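Local coordinates for protein hydrolase (Thermococcus thioreducens, PDB 6IAH) that binds magnesium in a haloacid dehalogenase-type active site and acts as a phosphatase with diverse substrate specificity, probably including phosphoglycolate, at residues F5-V10 with L155-A160; G135-A140 with R162-K167; G147-R152 with W186-G191. All blocks are in the same frame, centred on the assembly; numbering follows the deposited sequence. Where two conformers were deposited one is given.

Contact 1. Residues F5-V10 with L155-A160. With MG (magnesium ion), chain B.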
# COMPACT_ATOMS: atom_id res chain seq x y z
N PHE A 5 -8.96 5.13 -9.76
CA PHE A 5 -7.71 4.34 -9.71
C PHE A 5 -7.35 3.97 -8.26
O PHE A 5 -7.55 4.74 -7.29
CB PHE A 5 -6.51 5.15 -10.24
CG PHE A 5 -6.74 5.84 -11.53
CD1 PHE A 5 -6.50 5.18 -12.73
CD2 PHE A 5 -7.11 7.21 -11.56
CE1 PHE A 5 -6.68 5.83 -13.93
CE2 PHE A 5 -7.29 7.87 -12.76
CZ PHE A 5 -7.05 7.17 -13.96
N ASP A 6 -6.79 2.79 -8.12
CA ASP A 6 -5.85 2.48 -7.05
C ASP A 6 -4.55 3.23 -7.37
O ASP A 6 -4.30 3.59 -8.52
CB ASP A 6 -5.60 0.95 -7.02
CG ASP A 6 -4.64 0.49 -5.89
OD1 ASP A 6 -4.68 1.02 -4.76
OD2 ASP A 6 -3.84 -0.42 -6.17
N VAL A 7 -3.72 3.46 -6.36
CA VAL A 7 -2.42 4.09 -6.57
C VAL A 7 -1.36 3.01 -6.70
O VAL A 7 -0.76 2.88 -7.75
CB VAL A 7 -2.11 5.07 -5.46
CG1 VAL A 7 -0.73 5.70 -5.61
CG2 VAL A 7 -3.14 6.16 -5.42
N ASP A 8 -1.13 2.24 -5.66
CA ASP A 8 0.06 1.34 -5.61
C ASP A 8 -0.13 0.12 -6.50
O ASP A 8 -1.07 -0.64 -6.30
CB ASP A 8 0.34 0.89 -4.16
CG ASP A 8 0.80 2.05 -3.22
OD1 ASP A 8 0.99 3.22 -3.64
OD2 ASP A 8 1.01 1.78 -2.01
N GLY A 9 0.76 -0.10 -7.46
CA GLY A 9 0.68 -1.17 -8.42
C GLY A 9 -0.11 -0.77 -9.68
O GLY A 9 -0.18 -1.58 -10.61
N VAL A 10 -0.74 0.43 -9.70
CA VAL A 10 -1.51 0.91 -10.84
C VAL A 10 -0.90 2.22 -11.35
O VAL A 10 -0.40 2.27 -12.48
CB VAL A 10 -3.01 1.12 -10.47
CG1 VAL A 10 -3.76 1.82 -11.58
CG2 VAL A 10 -3.68 -0.22 -10.15
N LEU A 155 -1.09 12.44 3.61
CA LEU A 155 0.30 12.82 3.43
C LEU A 155 0.92 11.96 2.36
O LEU A 155 1.65 12.45 1.50
CB LEU A 155 1.07 12.61 4.73
CG LEU A 155 2.54 13.05 4.77
CD1 LEU A 155 2.87 13.60 6.16
CD2 LEU A 155 3.51 11.94 4.43
N GLU A 156 0.68 10.66 2.43
CA GLU A 156 1.24 9.71 1.45
C GLU A 156 0.65 9.94 0.04
O GLU A 156 1.29 9.61 -0.97
CB GLU A 156 0.98 8.28 1.89
CG GLU A 156 1.91 7.84 3.00
CD GLU A 156 1.46 6.54 3.60
OE1 GLU A 156 0.27 6.12 3.44
OE2 GLU A 156 2.35 5.90 4.15
N MET A 157 -0.58 10.44 0.00
CA MET A 157 -1.23 10.77 -1.23
C MET A 157 -0.59 12.04 -1.88
O MET A 157 -0.39 12.09 -3.11
CB MET A 157 -2.75 10.94 -0.99
CG MET A 157 -3.59 10.97 -2.25
SD MET A 157 -3.30 9.61 -3.49
CE MET A 157 -3.55 10.55 -4.94
N GLU A 158 -0.26 13.04 -1.06
CA GLU A 158 0.52 14.18 -1.54
C GLU A 158 1.85 13.71 -2.15
O GLU A 158 2.24 14.20 -3.22
CB GLU A 158 0.78 15.19 -0.42
CG GLU A 158 1.22 16.57 -0.92
CD GLU A 158 2.71 16.68 -1.09
OE1 GLU A 158 3.44 16.11 -0.24
OE2 GLU A 158 3.17 17.35 -2.06
N LEU A 159 2.53 12.79 -1.48
CA LEU A 159 3.77 12.18 -2.05
C LEU A 159 3.52 11.49 -3.42
O LEU A 159 4.33 11.64 -4.36
CB LEU A 159 4.42 11.16 -1.09
CG LEU A 159 4.81 11.67 0.31
CD1 LEU A 159 5.37 10.52 1.14
CD2 LEU A 159 5.79 12.82 0.20
N ALA A 160 2.44 10.72 -3.51
CA ALA A 160 2.07 10.09 -4.76
C ALA A 160 1.86 11.12 -5.89
O ALA A 160 2.33 10.90 -6.99
CB ALA A 160 0.83 9.27 -4.58
MG MG B . -2.68 -1.74 -5.42
O HOH W 1 -2.55 -0.81 -3.66
O HOH W 2 -1.20 -2.98 -4.92
O HOH W 3 -4.31 -2.90 -4.77
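Val7, in the turn that follows strand 2-5, faces helix 154-164 with its CA 7.7 Å from the CA of Ala160, the closest backbone approach between the two segments. The turn carries the DxDx(T/V) pattern of the haloacid dehalogenase superfamily, here Asp6, Asp8 and Val10, and the contact illustrates how such a metal-binding loop rests on the helix beside it. One residue of the loop does the touching. Val7 points its side chain at the helix and divides its two methyl groups between neighbouring turns. CG1, anti to the backbone N (chi1 177°), meets Ala160 CB at 4.0 Å. CG2 stands beside the backbone N and meets Met157 SD, also at 4.0 Å. Met157 gets there by bending its chain at chi2 (50°) and again at chi3, which brings the sulfur round to the valine, and the two side chains cross obliquely. All three residues are buried, and Ile12 of strand 12-13 adds to the packing of Val7 and Ala160.

The aspartates on either side of Val7 in the sequence serve the metal instead. The carboxylate of Asp6 and the backbone carbonyl of Asp8 both bind the magnesium ion, as does Asp199 from beyond strand 194-198, and three waters complete six ligands. The side chain of Asp8 is thus left to other partners, a salt bridge to Arg152 and a hydrogen bond with Tyr18, while Asp6 OD1 pairs with Lys179. Within the loop, Val10 N donates to Val7 O and closes the turn. Asp6 OD2 sits 1.9 Å from the magnesium, and the neighbouring OD1 accepts a weak hydrogen bond from a metal-bound water, whose oxygen lies 3.0 Å away.

Contact 2. Residues G135-A140 with R162-K167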
# COMPACT_ATOMS: atom_id res chain seq x y z
N GLY A 135 0.59 12.91 -18.93
CA GLY A 135 -0.07 13.42 -20.16
C GLY A 135 -1.39 12.73 -20.40
O GLY A 135 -2.39 13.37 -20.77
N LEU A 136 -1.45 11.43 -20.10
CA LEU A 136 -2.74 10.72 -20.17
C LEU A 136 -3.77 11.17 -19.14
O LEU A 136 -4.97 11.23 -19.48
CB LEU A 136 -2.58 9.21 -20.15
CG LEU A 136 -1.80 8.66 -21.34
CD1 LEU A 136 -1.44 7.19 -21.18
CD2 LEU A 136 -2.58 8.88 -22.66
N LEU A 137 -3.34 11.47 -17.92
CA LEU A 137 -4.29 11.90 -16.89
C LEU A 137 -4.84 13.26 -17.28
O LEU A 137 -6.00 13.58 -17.05
CB LEU A 137 -3.62 11.93 -15.49
CG LEU A 137 -3.22 10.58 -14.92
CD1 LEU A 137 -2.28 10.72 -13.76
CD2 LEU A 137 -4.42 9.73 -14.55
N GLU A 138 -3.95 14.10 -17.80
CA GLU A 138 -4.31 15.40 -18.29
C GLU A 138 -5.29 15.25 -19.42
O GLU A 138 -6.38 15.83 -19.40
CB GLU A 138 -3.08 16.20 -18.72
CG GLU A 138 -2.17 16.64 -17.56
CD GLU A 138 -0.70 16.93 -17.99
OE1 GLU A 138 -0.38 17.07 -19.22
OE2 GLU A 138 0.18 17.00 -17.09
N ARG A 139 -4.93 14.41 -20.37
CA ARG A 139 -5.87 14.22 -21.48
C ARG A 139 -7.22 13.69 -21.02
O ARG A 139 -8.26 14.23 -21.43
CB ARG A 139 -5.27 13.30 -22.54
CG ARG A 139 -4.23 14.00 -23.34
CD ARG A 139 -3.42 12.99 -24.07
NE ARG A 139 -4.26 12.20 -24.97
CZ ARG A 139 -3.85 11.16 -25.68
NH1 ARG A 139 -2.60 10.76 -25.60
NH2 ARG A 139 -4.71 10.48 -26.47
N ALA A 140 -7.20 12.69 -20.12
CA ALA A 140 -8.45 12.07 -19.66
C ALA A 140 -9.33 12.98 -18.86
O ALA A 140 -10.54 12.87 -18.96
CB ALA A 140 -8.19 10.84 -18.90
N ARG A 162 3.35 13.94 -6.14
CA ARG A 162 4.69 14.33 -6.56
C ARG A 162 5.31 13.34 -7.50
O ARG A 162 5.91 13.72 -8.52
CB ARG A 162 5.61 14.50 -5.35
CG ARG A 162 5.15 15.65 -4.43
CD ARG A 162 6.23 15.78 -3.37
NE ARG A 162 5.74 16.31 -2.12
CZ ARG A 162 6.47 16.30 -1.00
NH1 ARG A 162 7.73 15.90 -1.00
NH2 ARG A 162 5.97 16.75 0.08
N ILE A 163 5.15 12.08 -7.19
CA ILE A 163 5.78 11.01 -8.01
C ILE A 163 5.16 10.99 -9.42
O ILE A 163 5.85 10.82 -10.38
CB ILE A 163 5.63 9.63 -7.31
CG1 ILE A 163 6.50 9.59 -6.05
CG2 ILE A 163 6.05 8.46 -8.22
CD1 ILE A 163 6.07 8.60 -5.04
N ILE A 164 3.82 11.11 -9.46
CA ILE A 164 3.03 11.05 -10.68
C ILE A 164 3.16 12.32 -11.50
O ILE A 164 3.29 12.26 -12.72
CB ILE A 164 1.54 10.77 -10.35
CG1 ILE A 164 1.40 9.37 -9.77
CG2 ILE A 164 0.64 10.92 -11.58
CD1 ILE A 164 0.15 9.12 -8.96
N GLY A 165 3.15 13.47 -10.84
CA GLY A 165 3.12 14.75 -11.49
C GLY A 165 1.71 15.12 -11.88
O GLY A 165 1.49 15.73 -12.95
N PHE A 166 0.76 14.76 -11.03
CA PHE A 166 -0.65 15.10 -11.26
C PHE A 166 -1.36 15.12 -9.95
O PHE A 166 -1.11 14.27 -9.08
CB PHE A 166 -1.29 14.09 -12.23
CG PHE A 166 -2.72 14.43 -12.63
CD1 PHE A 166 -2.97 15.22 -13.74
CD2 PHE A 166 -3.78 13.90 -11.95
CE1 PHE A 166 -4.27 15.52 -14.11
CE2 PHE A 166 -5.10 14.18 -12.32
CZ PHE A 166 -5.34 14.99 -13.40
N LYS A 167 -2.25 16.08 -9.78
CA LYS A 167 -2.99 16.26 -8.53
C LYS A 167 -4.41 15.64 -8.66
O LYS A 167 -5.07 15.85 -9.67
CB LYS A 167 -3.07 17.79 -8.25
CG LYS A 167 -3.24 18.17 -6.79
CD LYS A 167 -2.33 19.33 -6.41
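Leu137 lays its CB over one face of the Phe166 ring, and this CH-pi contact is the centre of the meeting between helix 134-141 and the end of helix 154-164 with the loop that follows it. The CB carbon stands 3.7 Å from the ring centroid and only 8° off the ring normal, so it sits almost directly above the middle of the ring. Phe166 holds its ring there with CG anti to the backbone N (chi1 -175°). The leucine reaches on past the ring: its CD1 touches Phe166 CB at 3.8 Å and, in one of the two conformers of Ile164, also meets CG2 of that residue, the two aliphatic side chains running at about a right angle to each other. Leu137 and Ile164 are buried, and Val132 packs against both.

The other margin of the contact is looser. Glu138 is exposed, and its closest approach to the ring is made by the backbone N, 4.0 Å from Phe166 CE1. Of its side chain, CG comes nearest, 4.2 Å from Phe166 CD1. The glutamate runs antiparallel to the phenylalanine side chain, its carboxylate plane turned 33° from that of the ring, and the extended chain carries the charged group toward solvent. Phe166 itself is partly exposed, with Phe168 adding an edge-to-face ring contact.

The chain turns just before the phenylalanine. Gly165 leaves the helix with positive phi, at backbone angles that a residue with a side chain would find hindered by the carbonyl oxygen before it, and the next residue swings its ring back toward helix 134-141. The result is two successive helices of an alpha/beta fold packed on the same side of its parallel sheet, with strand 145-149 between them in sequence, as in the Rossmann-like core of haloacid dehalogenase enzymes.

Contact 3. Residues G147-R152 with W186-G191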
# COMPACT_ATOMS: atom_id res chain seq x y z
N GLY A 147 -10.73 9.99 -10.16
CA GLY A 147 -10.62 9.86 -8.75
C GLY A 147 -9.71 8.79 -8.31
O GLY A 147 -9.24 7.98 -9.15
N VAL A 148 -9.39 8.77 -7.01
CA VAL A 148 -8.60 7.62 -6.48
C VAL A 148 -9.22 7.10 -5.21
O VAL A 148 -9.83 7.86 -4.44
CB VAL A 148 -7.08 7.90 -6.23
CG1 VAL A 148 -6.40 8.50 -7.45
CG2 VAL A 148 -6.81 8.69 -4.97
N VAL A 149 -9.08 5.80 -4.98
CA VAL A 149 -9.39 5.24 -3.65
C VAL A 149 -8.14 4.54 -3.28
O VAL A 149 -7.76 3.61 -4.00
CB VAL A 149 -10.60 4.27 -3.66
CG1 VAL A 149 -10.80 3.63 -2.31
CG2 VAL A 149 -11.88 4.97 -4.14
N THR A 150 -7.54 4.90 -2.16
CA THR A 150 -6.21 4.34 -1.83
C THR A 150 -6.10 4.08 -0.34
O THR A 150 -6.65 4.79 0.47
CB THR A 150 -5.10 5.27 -2.36
OG1 THR A 150 -3.78 4.74 -2.10
CG2 THR A 150 -5.18 6.62 -1.81
N GLY A 151 -5.30 3.09 0.03
CA GLY A 151 -4.92 2.86 1.42
C GLY A 151 -3.91 3.88 1.94
O GLY A 151 -3.65 3.92 3.15
N ARG A 152 -3.36 4.71 1.05
CA ARG A 152 -2.46 5.79 1.45
C ARG A 152 -3.21 6.80 2.36
O ARG A 152 -4.38 7.02 2.19
CB ARG A 152 -1.87 6.50 0.21
CG ARG A 152 -0.69 5.77 -0.46
CD ARG A 152 -0.26 6.48 -1.78
NE ARG A 152 0.85 5.74 -2.41
CZ ARG A 152 2.10 6.11 -2.43
NH1 ARG A 152 2.49 7.31 -1.91
NH2 ARG A 152 3.00 5.26 -3.00
N TRP A 186 -18.58 4.59 -3.10
CA TRP A 186 -19.80 5.40 -3.08
C TRP A 186 -19.51 6.83 -2.71
O TRP A 186 -20.06 7.76 -3.28
CB TRP A 186 -20.81 4.82 -2.11
CG TRP A 186 -22.00 5.66 -1.96
CD1 TRP A 186 -22.23 6.60 -1.01
CD2 TRP A 186 -23.13 5.68 -2.84
NE1 TRP A 186 -23.46 7.19 -1.23
CE2 TRP A 186 -24.03 6.63 -2.34
CE3 TRP A 186 -23.48 4.95 -3.97
CZ2 TRP A 186 -25.28 6.87 -2.95
CZ3 TRP A 186 -24.72 5.18 -4.58
CH2 TRP A 186 -25.60 6.13 -4.06
N GLU A 187 -18.62 7.00 -1.73
CA GLU A 187 -18.15 8.32 -1.33
C GLU A 187 -17.77 9.22 -2.51
O GLU A 187 -18.09 10.40 -2.53
CB GLU A 187 -16.92 8.18 -0.41
CG GLU A 187 -16.47 9.46 0.30
CD GLU A 187 -17.63 10.14 1.04
OE1 GLU A 187 -18.60 9.41 1.41
OE2 GLU A 187 -17.58 11.40 1.18
N LEU A 188 -17.05 8.66 -3.47
CA LEU A 188 -16.61 9.38 -4.64
C LEU A 188 -17.72 9.51 -5.68
O LEU A 188 -18.02 10.61 -6.13
CB LEU A 188 -15.43 8.68 -5.32
CG LEU A 188 -14.01 9.02 -4.96
CD1 LEU A 188 -13.14 8.43 -6.05
CD2 LEU A 188 -13.84 10.53 -4.82
N VAL A 189 -18.26 8.37 -6.13
CA VAL A 189 -19.07 8.34 -7.34
C VAL A 189 -20.57 8.57 -7.08
O VAL A 189 -21.25 8.97 -7.99
CB VAL A 189 -18.82 7.10 -8.20
CG1 VAL A 189 -17.32 6.95 -8.49
CG2 VAL A 189 -19.36 5.79 -7.58
N ARG A 190 -21.06 8.32 -5.87
CA ARG A 190 -22.47 8.52 -5.53
C ARG A 190 -23.49 7.94 -6.58
O ARG A 190 -24.41 8.60 -6.99
CB ARG A 190 -22.68 10.01 -5.32
CG ARG A 190 -21.78 10.63 -4.26
CD ARG A 190 -22.14 10.18 -2.85
NE ARG A 190 -21.17 10.62 -1.83
CZ ARG A 190 -21.28 11.70 -1.04
NH1 ARG A 190 -22.33 12.52 -1.13
NH2 ARG A 190 -20.33 11.96 -0.15
N GLY A 191 -23.24 6.73 -7.04
CA GLY A 191 -24.09 6.03 -7.99
C GLY A 191 -23.92 6.35 -9.47
O GLY A 191 -24.64 5.83 -10.28
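Leu188 seats helix 183-189 on strand 145-149 in the Rossmann-like core of the haloacid dehalogenase fold, a compact example of helix-on-sheet packing. Gly147 and Leu188 mark the closest backbone approach, their CA atoms 7.3 Å apart. A single methyl group makes the contact: Leu188 CD1 lies 3.7 Å from Val148 O. The same methyl sits 4.0 Å from Gly147 CA, and Val149 CG2 is its third neighbour. The branch therefore rests on the strand backbone as much as on a side chain. Gly147 makes this possible, since a CB there would point toward the helix and clash with the leucine methyl. Val149 offers CG2, which stands beside its backbone N and anti to its carbonyl carbon, and the valine and leucine side chains lie alongside, pointing opposite ways. Val148 turns its side chain away, toward Phe168 and Ala171, and meets the methyl through its carbonyl oxygen. Val4 of strand 2-5 and Val172 of strand 171-172 also touch Leu188, and this one leucine thereby contacts residues of three strands.

Beyond the strand the chain enters a loop where Thr150 OG1 accepts from Arg152 N at 3.2 Å, an ST turn. At the far end of helix 183-189, Arg190 leaves helical geometry with positive phi and folds its guanidinium back to a salt bridge with Glu187, NH2 to OE2 3.1 Å, whose hydrogen-bond geometry is weak. The arrangement is the helix-on-sheet layer of a parallel alpha/beta fold.

How the contacts relate
From the N terminus, strand 2-5 runs into the metal loop, and contact 1 closes the longest loop by bringing helix 154-164 back to it across 144 residues. Contact 2 then spans 21 residues, joining helix 134-141 to the end of that same helix, and contact 3 spans 33, from strand 145-149 to helix 183-189. All three pairs cross along the chain, their segments alternating. Contacts 1 and 2 meet where Phe5 packs on Leu137. Contacts 1 and 3 meet through adjacent strands and the Asp8–Arg152 salt bridge, whereas contacts 2 and 3 do not touch. Contacts 1 and 3 tie helices to the metal loop and the central sheet; contact 2 joins two helices flanking strand 145-149 in sequence.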